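Long-range contacts in PILD processed protein (Shewanella oneidensis, PDB 4D40), which probably assembles as a pilin subunit into type IV pili, the thin surface filaments with which bacteria adhere and move: residues K2-R6 with R64-C69; R5-A9 with Y41-S45; L29-Q34 with Y46-K52. One frame throughout, in Å; residues are numbered along the deposited sequence.

Contact 1 (K2-R6 with R64-C69)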
loop_
_atom_site.group_PDB
_atom_site.type_symbol
_atom_site.label_atom_id
_atom_site.label_comp_id
_atom_site.label_asym_id
_atom_site.label_seq_id
_atom_site.Cartn_x
_atom_site.Cartn_y
_atom_site.Cartn_z
ATOM N N LYS A 2 9.666 13.702 -7.468
ATOM C CA LYS A 2 8.416 13.274 -6.851
ATOM C C LYS A 2 7.813 12.059 -7.558
ATOM O O LYS A 2 7.196 11.214 -6.915
ATOM C CB LYS A 2 7.403 14.427 -6.807
ATOM C CG LYS A 2 7.168 15.171 -8.108
ATOM C CD LYS A 2 6.248 16.355 -7.851
ATOM C CE LYS A 2 6.216 17.333 -9.009
ATOM N NZ LYS A 2 5.511 18.590 -8.629
ATOM N N GLN A 3 8.008 11.954 -8.868
ATOM C CA GLN A 3 7.504 10.788 -9.600
ATOM C C GLN A 3 8.227 9.513 -9.151
ATOM O O GLN A 3 7.601 8.468 -8.913
ATOM C CB GLN A 3 7.662 10.999 -11.110
ATOM C CG GLN A 3 6.840 10.043 -11.961
ATOM C CD GLN A 3 6.824 10.432 -13.426
ATOM O OE1 GLN A 3 7.864 10.731 -14.012
ATOM N NE2 GLN A 3 5.638 10.441 -14.024
ATOM N N GLY A 4 9.547 9.599 -9.025
ATOM C CA GLY A 4 10.334 8.474 -8.553
ATOM C C GLY A 4 9.915 8.022 -7.166
ATOM O O GLY A 4 9.855 6.823 -6.877
ATOM N N ARG A 5 9.614 8.986 -6.302
ATOM C CA ARG A 5 9.218 8.675 -4.938
ATOM C C ARG A 5 7.827 8.043 -4.877
ATOM O O ARG A 5 7.555 7.225 -4.000
ATOM C CB ARG A 5 9.269 9.933 -4.074
ATOM C CG ARG A 5 10.681 10.431 -3.835
ATOM C CD ARG A 5 10.710 11.470 -2.747
ATOM N NE ARG A 5 10.026 12.698 -3.139
ATOM C CZ ARG A 5 10.630 13.814 -3.541
ATOM N NH1 ARG A 5 11.954 13.886 -3.617
ATOM N NH2 ARG A 5 9.901 14.873 -3.867
ATOM N N ARG A 6 6.952 8.430 -5.803
ATOM C CA ARG A 6 5.647 7.787 -5.936
ATOM C C ARG A 6 5.847 6.318 -6.290
ATOM O O ARG A 6 5.197 5.434 -5.731
ATOM C CB ARG A 6 4.796 8.483 -7.005
ATOM C CG ARG A 6 3.351 7.972 -7.082
ATOM C CD ARG A 6 2.796 8.055 -8.500
ATOM N NE ARG A 6 2.935 9.387 -9.067
ATOM C CZ ARG A 6 2.932 9.662 -10.368
ATOM N NH1 ARG A 6 2.786 8.696 -11.267
ATOM N NH2 ARG A 6 3.072 10.914 -10.775
ATOM N N ARG A 64 5.234 17.454 1.845
ATOM C CA ARG A 64 6.534 17.506 1.181
ATOM C C ARG A 64 6.558 16.756 -0.154
ATOM O O ARG A 64 7.551 16.802 -0.877
ATOM C CB ARG A 64 7.608 16.931 2.106
ATOM C CG ARG A 64 7.693 17.641 3.444
ATOM C CD ARG A 64 8.654 16.959 4.396
ATOM N NE ARG A 64 8.390 17.352 5.780
ATOM C CZ ARG A 64 7.592 16.691 6.617
ATOM N NH1 ARG A 64 6.972 15.579 6.231
ATOM N NH2 ARG A 64 7.418 17.141 7.852
ATOM N N GLN A 65 5.463 16.073 -0.474
ATOM C CA GLN A 65 5.386 15.240 -1.668
ATOM C C GLN A 65 4.215 15.692 -2.532
ATOM O O GLN A 65 3.112 15.168 -2.419
ATOM C CB GLN A 65 5.250 13.772 -1.255
ATOM C CG GLN A 65 4.932 12.772 -2.372
ATOM C CD GLN A 65 6.041 12.616 -3.394
ATOM O OE1 GLN A 65 7.085 13.256 -3.314
ATOM N NE2 GLN A 65 5.811 11.741 -4.371
ATOM N N SER A 66 4.464 16.671 -3.396
ATOM C CA SER A 66 3.394 17.337 -4.133
ATOM C C SER A 66 3.117 16.605 -5.429
ATOM O O SER A 66 3.365 17.126 -6.519
ATOM C CB SER A 66 3.756 18.794 -4.417
ATOM O OG SER A 66 4.943 18.877 -5.186
ATOM N N ASP A 67 2.585 15.396 -5.297
ATOM C CA ASP A 67 2.379 14.516 -6.432
ATOM C C ASP A 67 0.898 14.423 -6.809
ATOM O O ASP A 67 0.048 14.274 -5.937
ATOM C CB ASP A 67 2.931 13.136 -6.110
ATOM C CG ASP A 67 2.798 12.197 -7.257
ATOM O OD1 ASP A 67 3.675 12.229 -8.145
ATOM O OD2 ASP A 67 1.805 11.450 -7.278
ATOM N N PRO A 68 0.583 14.506 -8.115
ATOM C CA PRO A 68 -0.822 14.578 -8.540
ATOM C C PRO A 68 -1.629 13.281 -8.386
ATOM O O PRO A 68 -2.844 13.310 -8.592
ATOM C CB PRO A 68 -0.712 14.972 -10.018
ATOM C CG PRO A 68 0.631 14.494 -10.442
ATOM C CD PRO A 68 1.509 14.684 -9.247
ATOM N N CYS A 69 -0.988 12.175 -8.023
ATOM C CA CYS A 69 -1.721 10.930 -7.807
ATOM C C CYS A 69 -2.244 10.824 -6.380
ATOM O O CYS A 69 -3.037 9.940 -6.066
ATOM C CB CYS A 69 -0.845 9.725 -8.142
ATOM S SG CYS A 69 -0.523 9.617 -9.914
#
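The first turn of helix 2-27 is tied to the irregular loop 64-69 by polar bonds; the two segments bury 390 Å² between them, both sides summed. Gln-65 lies in the middle. Gln-65 NE2 donates to Lys-2 O (2.9 Å), a carbonyl that also takes the helical bond from Arg-6 N (3.0 Å), and Gln-65 OE1 receives both Arg-5 NE (3.0 Å) and Arg-5 NH2 (3.3 Å). One amide thus reads a main-chain acceptor and a guanidinium together, and NE2 has a further partner in the hydroxyl of Tyr-42. A second cluster centres on Asp-67. Here the salt bridge runs from Arg-6 NE to Asp-67 OD2 at 3.0 Å, with Arg-6 NH2 to Asp-67 OD1 at 3.0 Å. Asp-67 OD2 also accepts from Cys-69 N (3.0 Å), forming an Asx turn, so one carboxylate oxygen serves both the loop backbone and Arg-6. Cys-69 SG lies over one face of the Arg-6 guanidinium, 3.5 Å from CZ, and the remaining nitrogen, NH1, bonds to Cys-86 O. By contrast, Lys-2 NZ makes a weak bond to Ser-66 O (3.3 Å) at the exposed margin. The loop connects strands 55-61 and 72-75, and Arg-6 links the helix start to both cysteines that close the disulfide-bounded C-terminal region, a hallmark of type IV pilins.

Contact 2 (R5-A9 with Y41-S45); sequences RRFDA and YYSFS
Helix 5-9 runs nearly parallel to strand 42-45; the axes of these short segments approach to 10.5 Å and cross at -15°, with Arg-5 CA 7.6 Å from Tyr-41 CA and Ala-9 CA 7.2 Å from Tyr-42 CA. Tyr-41 is still loop (phi/psi -111/-27°); the extended strand begins at Tyr-42. Arg-5 (chi1-chi3 m, t, m) lays its guanidinium flat on the Tyr-41 ring (chi1 m, chi2 -78°) in an off-centre cation-pi stack, centres 3.8 Å apart, planes at 6°. Arg-5 CD sits over the Tyr-41 ring face, 3.2 Å from its centroid. Ala-9 CB lies 3.8 Å from the centroid of the Tyr-42 ring (chi1 m, chi2 -88°; CH-pi); Tyr-42 OH lies 3.4 Å from Arg-6 CA and hydrogen-bonds Gln-65 NE2. Ala-9 CB also touches Phe-44 CZ (3.9 Å; chi1 m, chi2 -88°). Tyr-42 and Phe-44 thus face the helix, the helix-on-sheet packing of the pilin fold. The chemistry implies attachment by ring faces, one carrying the Arg-5 cation, one a small alanine, with Arg-5 hydrogen-bonded to Gln-65.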
loop_
_atom_site.group_PDB
_atom_site.type_symbol
_atom_site.label_atom_id
_atom_site.label_comp_id
_atom_site.label_asym_id
_atom_site.label_seq_id
_atom_site.Cartn_x
_atom_site.Cartn_y
_atom_site.Cartn_z
ATOM N N ARG A 5 9.614 8.986 -6.302
ATOM C CA ARG A 5 9.218 8.675 -4.938
ATOM C C ARG A 5 7.827 8.043 -4.877
ATOM O O ARG A 5 7.555 7.225 -4.000
ATOM C CB ARG A 5 9.269 9.933 -4.074
ATOM C CG ARG A 5 10.681 10.431 -3.835
ATOM C CD ARG A 5 10.710 11.470 -2.747
ATOM N NE ARG A 5 10.026 12.698 -3.139
ATOM C CZ ARG A 5 10.630 13.814 -3.541
ATOM N NH1 ARG A 5 11.954 13.886 -3.617
ATOM N NH2 ARG A 5 9.901 14.873 -3.867
ATOM N N ARG A 6 6.952 8.430 -5.803
ATOM C CA ARG A 6 5.647 7.787 -5.936
ATOM C C ARG A 6 5.847 6.318 -6.290
ATOM O O ARG A 6 5.197 5.434 -5.731
ATOM C CB ARG A 6 4.796 8.483 -7.005
ATOM C CG ARG A 6 3.351 7.972 -7.082
ATOM C CD ARG A 6 2.796 8.055 -8.500
ATOM N NE ARG A 6 2.935 9.387 -9.067
ATOM C CZ ARG A 6 2.932 9.662 -10.368
ATOM N NH1 ARG A 6 2.786 8.696 -11.267
ATOM N NH2 ARG A 6 3.072 10.914 -10.775
ATOM N N PHE A 7 6.761 6.057 -7.217
ATOM C CA PHE A 7 6.985 4.692 -7.673
ATOM C C PHE A 7 7.678 3.875 -6.580
ATOM O O PHE A 7 7.403 2.680 -6.427
ATOM C CB PHE A 7 7.798 4.683 -8.970
ATOM C CG PHE A 7 7.061 5.246 -10.167
ATOM C CD1 PHE A 7 5.693 5.056 -10.326
ATOM C CD2 PHE A 7 7.742 5.957 -11.138
ATOM C CE1 PHE A 7 5.024 5.571 -11.420
ATOM C CE2 PHE A 7 7.076 6.477 -12.240
ATOM C CZ PHE A 7 5.718 6.279 -12.381
ATOM N N ASP A 8 8.561 4.518 -5.817
ATOM C CA ASP A 8 9.165 3.887 -4.641
ATOM C C ASP A 8 8.094 3.437 -3.654
ATOM O O ASP A 8 8.153 2.337 -3.109
ATOM C CB ASP A 8 10.125 4.842 -3.928
ATOM C CG ASP A 8 11.432 5.032 -4.669
ATOM O OD1 ASP A 8 11.758 4.216 -5.560
ATOM O OD2 ASP A 8 12.139 6.008 -4.344
ATOM N N ALA A 9 7.125 4.311 -3.408
ATOM C CA ALA A 9 6.027 3.993 -2.502
ATOM C C ALA A 9 5.206 2.826 -3.036
ATOM O O ALA A 9 4.812 1.933 -2.282
ATOM C CB ALA A 9 5.146 5.219 -2.293
ATOM N N TYR A 41 8.096 11.455 2.890
ATOM C CA TYR A 41 7.241 11.721 1.735
ATOM C C TYR A 41 5.915 10.971 1.746
ATOM O O TYR A 41 4.937 11.450 1.164
ATOM C CB TYR A 41 7.995 11.376 0.457
ATOM C CG TYR A 41 9.278 12.151 0.311
ATOM C CD1 TYR A 41 9.257 13.471 -0.101
ATOM C CD2 TYR A 41 10.503 11.564 0.585
ATOM C CE1 TYR A 41 10.420 14.193 -0.240
ATOM C CE2 TYR A 41 11.680 12.281 0.449
ATOM C CZ TYR A 41 11.626 13.594 0.035
ATOM O OH TYR A 41 12.780 14.323 -0.113
ATOM N N TYR A 42 5.878 9.815 2.399
ATOM C CA TYR A 42 4.654 9.028 2.490
ATOM C C TYR A 42 4.466 8.415 3.866
ATOM O O TYR A 42 5.429 8.004 4.520
ATOM C CB TYR A 42 4.632 7.894 1.448
ATOM C CG TYR A 42 4.380 8.357 0.031
ATOM C CD1 TYR A 42 3.088 8.478 -0.461
ATOM C CD2 TYR A 42 5.432 8.658 -0.814
ATOM C CE1 TYR A 42 2.852 8.911 -1.754
ATOM C CE2 TYR A 42 5.213 9.093 -2.105
ATOM C CZ TYR A 42 3.922 9.211 -2.572
ATOM O OH TYR A 42 3.706 9.638 -3.858
ATOM N N SER A 43 3.206 8.347 4.278
ATOM C CA SER A 43 2.802 7.637 5.478
ATOM C C SER A 43 2.037 6.404 5.045
ATOM O O SER A 43 1.065 6.511 4.302
ATOM C CB SER A 43 1.943 8.529 6.372
ATOM O OG SER A 43 2.657 9.691 6.735
ATOM N N PHE A 44 2.486 5.237 5.500
ATOM C CA PHE A 44 1.891 3.969 5.073
ATOM C C PHE A 44 0.986 3.377 6.148
ATOM O O PHE A 44 1.289 3.462 7.341
ATOM C CB PHE A 44 2.984 2.966 4.715
ATOM C CG PHE A 44 3.868 3.410 3.589
ATOM C CD1 PHE A 44 3.533 3.134 2.272
ATOM C CD2 PHE A 44 5.037 4.107 3.844
ATOM C CE1 PHE A 44 4.352 3.542 1.233
ATOM C CE2 PHE A 44 5.856 4.511 2.811
ATOM C CZ PHE A 44 5.508 4.232 1.502
ATOM N N SER A 45 -0.123 2.778 5.721
ATOM C CA SER A 45 -1.049 2.149 6.648
ATOM C C SER A 45 -1.565 0.828 6.096
ATOM O O SER A 45 -1.647 0.643 4.884
ATOM C CB SER A 45 -2.231 3.081 6.951
ATOM O OG SER A 45 -2.993 3.353 5.779
#

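Contact 3 (L29-Q34 with Y46-K52); sequences LYPASQ and YTPTADK
Segment 29-34 is extended except at Ala-32, whose phi/psi of -66/-29° bends it. It passes segment 46-52 in antiparallel register, with CA distances of 5.1 Å for Tyr-30 to Lys-52, 6.6 Å for Ala-32 to Pro-48 and 6.3 Å for Gln-34 to Tyr-46. Two hydrogen bonds span the gap: Tyr-30 N to Lys-52 O (2.8 Å, 173°) and Tyr-46 OH to Pro-31 O (2.7 Å). The acceptor of the first ends a type I turn, Thr-49 to Lys-52, closed by Lys-52 N to Thr-49 O (3.0 Å) and ending at Lys-52 in the left-handed conformation (66/16°). Within the turn, Thr-49 OG1 bonds Asp-51 OD1 (2.8 Å), and Lys-52 (chi1 m, chi2 m) folds back so that NZ reaches Thr-49 O (3.1 Å). CH-pi and van der Waals contacts make up the rest. Tyr-46, chi1 t, has Gln-34 CB off-centre above its ring (CH-pi, 4.2 Å to the centroid) and Pro-31 CG 4.2 Å from its CZ; Pro-48 CG meets Ala-32 O at 3.7 Å. The contact fastens the αβ-loop of pilins to the end of edge strand 42-48 and the turn toward strand 55-61. Tyr-46 and Pro-31 also touch Leu-20 of helix 2-27, while Tyr-30 bonds Glu-21 on that helix and packs edge-to-face on Phe-55 of the next strand.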
loop_
_atom_site.group_PDB
_atom_site.type_symbol
_atom_site.label_atom_id
_atom_site.label_comp_id
_atom_site.label_asym_id
_atom_site.label_seq_id
_atom_site.Cartn_x
_atom_site.Cartn_y
_atom_site.Cartn_z
ATOM N N LEU A 29 -6.132 -16.331 6.769
ATOM C CA LEU A 29 -6.650 -15.005 7.098
ATOM C C LEU A 29 -5.520 -13.988 7.022
ATOM O O LEU A 29 -4.355 -14.348 7.143
ATOM C CB LEU A 29 -7.256 -14.983 8.500
ATOM C CG LEU A 29 -8.562 -15.729 8.755
ATOM C CD1 LEU A 29 -8.873 -15.700 10.238
ATOM C CD2 LEU A 29 -9.704 -15.125 7.948
ATOM N N TYR A 30 -5.857 -12.718 6.835
ATOM C CA TYR A 30 -4.849 -11.664 6.927
ATOM C C TYR A 30 -4.616 -11.317 8.393
ATOM O O TYR A 30 -5.480 -11.561 9.231
ATOM C CB TYR A 30 -5.274 -10.433 6.125
ATOM C CG TYR A 30 -5.280 -10.687 4.641
ATOM C CD1 TYR A 30 -4.091 -10.907 3.951
ATOM C CD2 TYR A 30 -6.471 -10.720 3.926
ATOM C CE1 TYR A 30 -4.089 -11.145 2.588
ATOM C CE2 TYR A 30 -6.476 -10.959 2.563
ATOM C CZ TYR A 30 -5.285 -11.176 1.902
ATOM O OH TYR A 30 -5.296 -11.413 0.547
ATOM N N PRO A 31 -3.437 -10.753 8.712
ATOM C CA PRO A 31 -3.091 -10.441 10.103
ATOM C C PRO A 31 -3.792 -9.209 10.656
ATOM O O PRO A 31 -4.250 -8.361 9.894
ATOM C CB PRO A 31 -1.582 -10.201 10.041
ATOM C CG PRO A 31 -1.340 -9.741 8.649
ATOM C CD PRO A 31 -2.302 -10.521 7.802
ATOM N N ALA A 32 -3.838 -9.114 11.979
ATOM C CA ALA A 32 -4.467 -7.985 12.650
ATOM C C ALA A 32 -3.711 -6.686 12.388
ATOM O O ALA A 32 -4.305 -5.606 12.400
ATOM C CB ALA A 32 -4.554 -8.244 14.138
ATOM N N SER A 33 -2.402 -6.794 12.168
ATOM C CA SER A 33 -1.552 -5.624 11.942
ATOM C C SER A 33 -0.331 -5.954 11.096
ATOM O O SER A 33 0.014 -7.117 10.919
ATOM C CB SER A 33 -1.091 -5.033 13.278
ATOM O OG SER A 33 -0.279 -5.949 13.995
ATOM N N GLN A 34 0.320 -4.913 10.587
ATOM C CA GLN A 34 1.553 -5.060 9.823
ATOM C C GLN A 34 2.414 -3.841 10.109
ATOM O O GLN A 34 1.931 -2.711 10.031
ATOM C CB GLN A 34 1.282 -5.187 8.321
ATOM C CG GLN A 34 2.539 -5.435 7.478
ATOM C CD GLN A 34 2.247 -5.544 5.984
ATOM O OE1 GLN A 34 1.330 -4.900 5.470
ATOM N NE2 GLN A 34 3.031 -6.363 5.279
ATOM N N TYR A 46 -1.883 -0.078 7.014
ATOM C CA TYR A 46 -2.501 -1.363 6.712
ATOM C C TYR A 46 -3.809 -1.460 7.478
ATOM O O TYR A 46 -3.819 -1.319 8.706
ATOM C CB TYR A 46 -1.572 -2.507 7.105
ATOM C CG TYR A 46 -2.236 -3.864 7.185
ATOM C CD1 TYR A 46 -2.597 -4.534 6.036
ATOM C CD2 TYR A 46 -2.469 -4.485 8.411
ATOM C CE1 TYR A 46 -3.192 -5.790 6.092
ATOM C CE2 TYR A 46 -3.058 -5.752 8.477
ATOM C CZ TYR A 46 -3.416 -6.388 7.303
ATOM O OH TYR A 46 -4.002 -7.638 7.336
ATOM N N THR A 47 -4.901 -1.687 6.752
ATOM C CA THR A 47 -6.235 -1.813 7.343
ATOM C C THR A 47 -6.884 -3.116 6.901
ATOM O O THR A 47 -7.384 -3.210 5.779
ATOM C CB THR A 47 -7.147 -0.637 6.940
ATOM O OG1 THR A 47 -6.503 0.599 7.270
ATOM C CG2 THR A 47 -8.476 -0.700 7.669
ATOM N N PRO A 48 -6.875 -4.128 7.781
ATOM C CA PRO A 48 -7.603 -5.352 7.446
ATOM C C PRO A 48 -9.099 -5.145 7.557
ATOM O O PRO A 48 -9.557 -4.241 8.256
ATOM C CB PRO A 48 -7.112 -6.349 8.494
ATOM C CG PRO A 48 -6.788 -5.508 9.675
ATOM C CD PRO A 48 -6.281 -4.195 9.131
ATOM N N THR A 49 -9.863 -5.974 6.864
ATOM C CA THR A 49 -11.296 -5.981 7.058
ATOM C C THR A 49 -11.603 -6.637 8.393
ATOM O O THR A 49 -10.768 -7.347 8.952
ATOM C CB THR A 49 -12.016 -6.718 5.933
ATOM O OG1 THR A 49 -11.546 -8.070 5.876
ATOM C CG2 THR A 49 -11.748 -6.036 4.613
ATOM N N ALA A 50 -12.802 -6.389 8.906
ATOM C CA ALA A 50 -13.209 -6.957 10.178
ATOM C C ALA A 50 -13.127 -8.487 10.169
ATOM O O ALA A 50 -12.745 -9.090 11.174
ATOM C CB ALA A 50 -14.618 -6.496 10.526
ATOM N N ASP A 51 -13.460 -9.116 9.041
ATOM C CA ASP A 51 -13.428 -10.576 8.973
ATOM C C ASP A 51 -12.067 -11.115 8.515
ATOM O O ASP A 51 -11.888 -12.333 8.401
ATOM C CB ASP A 51 -14.559 -11.114 8.068
ATOM C CG ASP A 51 -14.382 -10.777 6.580
ATOM O OD1 ASP A 51 -13.353 -10.209 6.167
ATOM O OD2 ASP A 51 -15.306 -11.125 5.806
ATOM N N LYS A 52 -11.124 -10.203 8.268
ATOM C CA LYS A 52 -9.732 -10.544 7.968
ATOM C C LYS A 52 -9.563 -11.288 6.638
ATOM O O LYS A 52 -8.508 -11.871 6.386
ATOM C CB LYS A 52 -9.127 -11.382 9.104
ATOM C CG LYS A 52 -9.223 -10.751 10.499
ATOM C CD LYS A 52 -8.242 -9.609 10.682
ATOM C CE LYS A 52 -8.528 -8.820 11.959
ATOM N NZ LYS A 52 -9.699 -7.908 11.810
#

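Contacts 1 and 2 are neighbours, with centres about 8 Å apart, and share Arg-5 and Arg-6 of helix 2-27; they are also joined through Gln-65 and Tyr-42. Both are partly buried, but contact 1 joins the helix to a loop by salt bridge and hydrogen bonds, whereas contact 2 joins it to the sheet by aromatic faces and lies nearer the centre of the chain. Contact 3 lies across that centre, about 20 Å from contact 2 and about 27 Å from contact 1 between centres. A surface contact between the loop and the end of strand 42-48 with the turn after it, it continues that strand from contact 2 and relies on backbone carbonyls as acceptors rather than charges.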